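Long-range contacts in enoyl-CoA hydratase carB homologue (Streptomyces cattleya, PDB 5O34), which is a crotonase-family enzyme of thienamycin biosynthesis, probably forming a carboxymethylproline precursor of the carbapenem as CarB does: residues G166-R171 with H221-S226; C183-F188 with E264-E269. All blocks are in the same frame, centred on the assembly; numbering follows the deposited sequence.

Contact 1 of 2, residues G166-R171 with H221-S226; sequences GSEQAR and HETVAS
G166 and T223 face each other across two parallel strands, and the backbone of G166 makes both hydrogen bonds of the pair. Its N gives to E222 O at 3.0 Å in an almost straight bond (175°), while G166 O takes the N-H of V224, also at 3.0 Å. The CA of T223 lies 3.2 Å from the same G166 O, a CA-H...O contact that adds to the grip on this carbonyl. Glycine suits the place, since a CB here would be crowded by A170 in the turn that follows.

E168, in that S167–A170 type I turn, reaches back over the other strand. CG passes 4.1 Å from V224 O; there the chain bends (chi2 125°), which brings CD to 3.7 Å from that oxygen. OE1 lies 3.6 Å from V224 O, two acceptors that cannot bond each other, and the nearby E212 carboxylate may raise the proton affinity of E168. OE2 ends 3.9 Å from A225 CA. S167 OG accepts from Q169 N, an ST turn, and also bonds D147.

This is the last parallel pairing of the six-stranded crotonase-fold sheet, reached by a mostly helical connection; 222-224 is an edge strand within this chain. T223 packs on helix 211-217, V224 on helix 229-242.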
loop_
_atom_site.group_PDB
_atom_site.type_symbol
_atom_site.label_atom_id
_atom_site.label_comp_id
_atom_site.label_asym_id
_atom_site.label_seq_id
_atom_site.Cartn_x
_atom_site.Cartn_y
_atom_site.Cartn_z
ATOM N N GLY A 166 -5.567 16.930 -10.268
ATOM C CA GLY A 166 -6.139 17.967 -9.431
ATOM C C GLY A 166 -5.614 19.352 -9.735
ATOM O O GLY A 166 -4.445 19.516 -10.095
ATOM N N SER A 167 -6.489 20.357 -9.601
ATOM C CA SER A 167 -6.095 21.756 -9.718
ATOM C C SER A 167 -5.592 22.109 -8.310
ATOM O O SER A 167 -5.892 21.373 -7.362
ATOM C CB SER A 167 -7.288 22.633 -10.089
ATOM O OG SER A 167 -8.154 22.872 -8.989
ATOM N N GLU A 168 -4.870 23.222 -8.143
ATOM C CA GLU A 168 -4.418 23.553 -6.791
ATOM C C GLU A 168 -5.588 24.045 -5.884
ATOM O O GLU A 168 -5.385 24.274 -4.690
ATOM C CB GLU A 168 -3.210 24.489 -6.812
ATOM C CG GLU A 168 -1.906 23.703 -6.939
ATOM C CD GLU A 168 -0.979 24.069 -8.090
ATOM O OE1 GLU A 168 -0.279 23.162 -8.598
ATOM O OE2 GLU A 168 -0.921 25.264 -8.461
ATOM N N GLN A 169 -6.821 24.066 -6.437
ATOM C CA GLN A 169 -8.076 24.398 -5.747
ATOM C C GLN A 169 -8.757 23.105 -5.252
ATOM O O GLN A 169 -9.736 23.172 -4.494
ATOM C CB GLN A 169 -9.041 25.166 -6.689
ATOM C CG GLN A 169 -8.611 26.594 -7.047
ATOM C CD GLN A 169 -8.480 27.506 -5.846
ATOM O OE1 GLN A 169 -7.379 27.736 -5.329
ATOM N NE2 GLN A 169 -9.597 28.064 -5.389
ATOM N N ALA A 170 -8.247 21.934 -5.700
ATOM C CA ALA A 170 -8.783 20.627 -5.321
ATOM C C ALA A 170 -8.590 20.382 -3.830
ATOM O O ALA A 170 -7.507 20.615 -3.291
ATOM C CB ALA A 170 -8.134 19.516 -6.139
ATOM N N ARG A 171 -9.679 19.999 -3.155
ATOM C CA ARG A 171 -9.699 19.695 -1.726
ATOM C C ARG A 171 -10.425 18.356 -1.541
ATOM O O ARG A 171 -11.536 18.180 -2.033
ATOM C CB ARG A 171 -10.295 20.861 -0.910
ATOM C CG ARG A 171 -9.355 22.072 -0.897
ATOM C CD ARG A 171 -9.853 23.269 -0.107
ATOM N NE ARG A 171 -9.719 23.070 1.338
ATOM C CZ ARG A 171 -8.610 23.292 2.043
ATOM N NH1 ARG A 171 -7.502 23.715 1.442
ATOM N NH2 ARG A 171 -8.596 23.079 3.353
ATOM N N HIS A 221 -2.578 11.891 -8.700
ATOM C CA HIS A 221 -1.446 11.391 -9.478
ATOM C C HIS A 221 -0.622 12.586 -9.931
ATOM O O HIS A 221 0.579 12.466 -10.163
ATOM C CB HIS A 221 -1.936 10.612 -10.706
ATOM C CG HIS A 221 -2.580 9.298 -10.383
ATOM N ND1 HIS A 221 -3.768 9.226 -9.666
ATOM C CD2 HIS A 221 -2.194 8.046 -10.709
ATOM C CE1 HIS A 221 -4.051 7.940 -9.566
ATOM N NE2 HIS A 221 -3.138 7.193 -10.182
ATOM N N GLU A 222 -1.288 13.743 -10.082
ATOM C CA GLU A 222 -0.669 14.964 -10.572
ATOM C C GLU A 222 -1.488 16.180 -10.174
ATOM O O GLU A 222 -2.710 16.097 -10.019
ATOM C CB GLU A 222 -0.523 14.887 -12.105
ATOM C CG GLU A 222 0.222 16.048 -12.757
ATOM C CD GLU A 222 0.233 16.056 -14.276
ATOM O OE1 GLU A 222 0.061 14.978 -14.888
ATOM O OE2 GLU A 222 0.461 17.141 -14.856
ATOM N N THR A 223 -0.787 17.312 -10.007
ATOM C CA THR A 223 -1.348 18.629 -9.722
ATOM C C THR A 223 -0.968 19.588 -10.860
ATOM O O THR A 223 0.095 19.444 -11.472
ATOM C CB THR A 223 -0.878 19.196 -8.366
ATOM O OG1 THR A 223 0.549 19.289 -8.344
ATOM C CG2 THR A 223 -1.395 18.401 -7.181
ATOM N N VAL A 224 -1.846 20.562 -11.128
ATOM C CA VAL A 224 -1.669 21.640 -12.112
ATOM C C VAL A 224 -2.369 22.888 -11.599
ATOM O O VAL A 224 -3.227 22.797 -10.717
ATOM C CB VAL A 224 -2.186 21.306 -13.543
ATOM C CG1 VAL A 224 -1.232 20.391 -14.301
ATOM C CG2 VAL A 224 -3.607 20.753 -13.526
ATOM N N ALA A 225 -2.038 24.044 -12.183
ATOM C CA ALA A 225 -2.702 25.310 -11.874
ATOM C C ALA A 225 -4.102 25.235 -12.494
ATOM O O ALA A 225 -4.245 24.679 -13.589
ATOM C CB ALA A 225 -1.924 26.457 -12.501
ATOM N N SER A 226 -5.126 25.768 -11.798
ATOM C CA SER A 226 -6.522 25.780 -12.269
ATOM C C SER A 226 -6.696 26.146 -13.776
ATOM O O SER A 226 -7.398 25.394 -14.454
ATOM C CB SER A 226 -7.396 26.677 -11.394
ATOM O OG SER A 226 -7.226 26.417 -10.010
#

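Contact 2 of 2, residues C183-F188 with E264-E269; sequences CNFGGF and ERIRRE
I266 projects from its helix between N184 and F185, and its CG2 methyl carries the tight part of the contact. With CG2 anti to the backbone N, the methyl sits over the centre of the F185 ring, 3.6 Å from the centroid and 6° off the ring normal, a CH-pi contact. The same CG2 touches N184 CB at 3.7 Å, while I266 CB lies 3.8 Å from F185 CE2. A beta-branched residue suits this place because one branch can cover the ring while the other, ending in CD1, turns to F188 CB at a looser 4.3 Å. F185 lies between helix 252-273 and helix 120-137, where Y132 meets its ring edge-to-face: helix packing within the crotonase-like domain.

N184 is a buried amide, its ND2 satisfied by S273; R254 of the third subunit packs on N184 and E269. The solvent side is at exposed E264, with R267 and E269 partly exposed. The CB of R267 is directed away from the other helix; NH2 pairs with E264 OE2 of its own helix at 3.1 Å, and the guanidinium also with D126 and D130.

The segment axes run roughly antiparallel (150°), 10.3 Å apart. No hydrogen bond crosses, so what joins these two segments directly is apolar contact, chiefly I266 against F185 and the CB of N184.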
loop_
_atom_site.group_PDB
_atom_site.type_symbol
_atom_site.label_atom_id
_atom_site.label_comp_id
_atom_site.label_asym_id
_atom_site.label_seq_id
_atom_site.Cartn_x
_atom_site.Cartn_y
_atom_site.Cartn_z
ATOM N N CYS A 183 -18.390 4.187 6.607
ATOM C CA CYS A 183 -17.430 4.440 5.533
ATOM C C CYS A 183 -16.654 3.188 5.092
ATOM O O CYS A 183 -15.420 3.198 5.010
ATOM C CB CYS A 183 -16.499 5.591 5.899
ATOM S SG CYS A 183 -15.668 6.332 4.475
ATOM N N ASN A 184 -17.399 2.126 4.756
ATOM C CA ASN A 184 -16.863 0.842 4.296
ATOM C C ASN A 184 -16.117 0.998 2.985
ATOM O O ASN A 184 -14.987 0.527 2.863
ATOM C CB ASN A 184 -17.989 -0.194 4.141
ATOM C CG ASN A 184 -18.842 -0.347 5.368
ATOM O OD1 ASN A 184 -19.610 0.551 5.728
ATOM N ND2 ASN A 184 -18.717 -1.477 6.036
ATOM N N PHE A 185 -16.753 1.658 2.011
ATOM C CA PHE A 185 -16.199 1.913 0.690
ATOM C C PHE A 185 -15.029 2.883 0.758
ATOM O O PHE A 185 -13.975 2.602 0.188
ATOM C CB PHE A 185 -17.290 2.423 -0.253
ATOM C CG PHE A 185 -18.130 1.328 -0.859
ATOM C CD1 PHE A 185 -19.472 1.191 -0.518
ATOM C CD2 PHE A 185 -17.578 0.424 -1.761
ATOM C CE1 PHE A 185 -20.254 0.176 -1.085
ATOM C CE2 PHE A 185 -18.360 -0.585 -2.329
ATOM C CZ PHE A 185 -19.690 -0.711 -1.979
ATOM N N GLY A 186 -15.207 3.976 1.495
ATOM C CA GLY A 186 -14.179 4.990 1.681
ATOM C C GLY A 186 -12.917 4.425 2.291
ATOM O O GLY A 186 -11.823 4.696 1.799
ATOM N N GLY A 187 -13.088 3.598 3.320
ATOM C CA GLY A 187 -12.006 2.910 4.007
ATOM C C GLY A 187 -11.248 1.996 3.069
ATOM O O GLY A 187 -10.020 2.082 2.989
ATOM N N PHE A 188 -11.975 1.157 2.303
ATOM C CA PHE A 188 -11.352 0.260 1.323
ATOM C C PHE A 188 -10.609 1.011 0.200
ATOM O O PHE A 188 -9.448 0.698 -0.089
ATOM C CB PHE A 188 -12.378 -0.721 0.730
ATOM C CG PHE A 188 -11.762 -1.610 -0.323
ATOM C CD1 PHE A 188 -11.010 -2.723 0.038
ATOM C CD2 PHE A 188 -11.874 -1.298 -1.673
ATOM C CE1 PHE A 188 -10.384 -3.505 -0.929
ATOM C CE2 PHE A 188 -11.251 -2.084 -2.638
ATOM C CZ PHE A 188 -10.495 -3.172 -2.257
ATOM N N GLU A 264 -16.561 -5.753 -4.582
ATOM C CA GLU A 264 -17.647 -6.746 -4.588
ATOM C C GLU A 264 -17.932 -7.350 -3.204
ATOM O O GLU A 264 -19.091 -7.616 -2.884
ATOM C CB GLU A 264 -17.390 -7.866 -5.616
ATOM C CG GLU A 264 -17.597 -7.456 -7.068
ATOM C CD GLU A 264 -19.001 -7.124 -7.559
ATOM O OE1 GLU A 264 -19.138 -6.876 -8.781
ATOM O OE2 GLU A 264 -19.956 -7.100 -6.744
ATOM N N ARG A 265 -16.886 -7.569 -2.391
ATOM C CA ARG A 265 -17.037 -8.093 -1.033
ATOM C C ARG A 265 -17.682 -7.075 -0.083
ATOM O O ARG A 265 -18.327 -7.481 0.883
ATOM C CB ARG A 265 -15.687 -8.552 -0.482
ATOM C CG ARG A 265 -15.398 -10.020 -0.779
ATOM C CD ARG A 265 -14.145 -10.500 -0.084
ATOM N NE ARG A 265 -12.965 -9.799 -0.585
ATOM C CZ ARG A 265 -12.186 -10.244 -1.563
ATOM N NH1 ARG A 265 -12.438 -11.411 -2.141
ATOM N NH2 ARG A 265 -11.144 -9.529 -1.965
ATOM N N ILE A 266 -17.516 -5.763 -0.362
ATOM C CA ILE A 266 -18.063 -4.658 0.441
ATOM C C ILE A 266 -19.596 -4.583 0.349
ATOM O O ILE A 266 -20.218 -4.156 1.316
ATOM C CB ILE A 266 -17.393 -3.262 0.117
ATOM C CG1 ILE A 266 -15.837 -3.293 0.116
ATOM C CG2 ILE A 266 -17.902 -2.124 1.021
ATOM C CD1 ILE A 266 -15.119 -4.030 1.258
ATOM N N ARG A 267 -20.191 -4.966 -0.802
ATOM C CA ARG A 267 -21.636 -4.900 -1.067
ATOM C C ARG A 267 -22.503 -5.265 0.161
ATOM O O ARG A 267 -23.212 -4.402 0.691
ATOM C CB ARG A 267 -22.011 -5.737 -2.306
ATOM C CG ARG A 267 -23.436 -5.503 -2.825
ATOM C CD ARG A 267 -23.856 -6.492 -3.919
ATOM N NE ARG A 267 -23.054 -6.377 -5.142
ATOM C CZ ARG A 267 -23.312 -5.536 -6.143
ATOM N NH1 ARG A 267 -24.356 -4.719 -6.083
ATOM N NH2 ARG A 267 -22.515 -5.493 -7.205
ATOM N N ARG A 268 -22.377 -6.503 0.650
ATOM C CA ARG A 268 -23.109 -7.010 1.811
ATOM C C ARG A 268 -22.722 -6.273 3.115
ATOM O O ARG A 268 -23.604 -5.931 3.902
ATOM C CB ARG A 268 -22.945 -8.543 1.892
ATOM C CG ARG A 268 -22.936 -9.167 3.290
ATOM C CD ARG A 268 -24.309 -9.526 3.826
ATOM N NE ARG A 268 -24.205 -10.129 5.161
ATOM C CZ ARG A 268 -25.220 -10.663 5.834
ATOM N NH1 ARG A 268 -26.436 -10.696 5.303
ATOM N NH2 ARG A 268 -25.023 -11.176 7.045
ATOM N N GLU A 269 -21.421 -6.012 3.321
ATOM C CA GLU A 269 -20.892 -5.298 4.497
ATOM C C GLU A 269 -21.437 -3.863 4.626
ATOM O O GLU A 269 -21.896 -3.480 5.704
ATOM C CB GLU A 269 -19.356 -5.273 4.467
ATOM C CG GLU A 269 -18.697 -6.597 4.812
ATOM C CD GLU A 269 -17.226 -6.759 4.459
ATOM O OE1 GLU A 269 -16.571 -5.757 4.084
ATOM O OE2 GLU A 269 -16.726 -7.903 4.559
#

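How the contacts relate
Contacts 1 and 2 lie on opposite sides of the chain's centre, with centres 27 Å apart and nearest atoms about 13 Å apart, so neither touches the other. Their segments alternate along the chain: 166-171 and 183-188 come first, then 221-226 and 264-269. Contact 1 adds the edge strand of the sheet in this chain through backbone bonds, whereas contact 2 packs helix 252-273 on helix 184-194 through side chains. Each borders a different subunit of the trimer: H221 bonds Q200 and R201 of the second subunit, and C183 bonds T251 of the third. Neither contact can be placed relative to the active site with confidence.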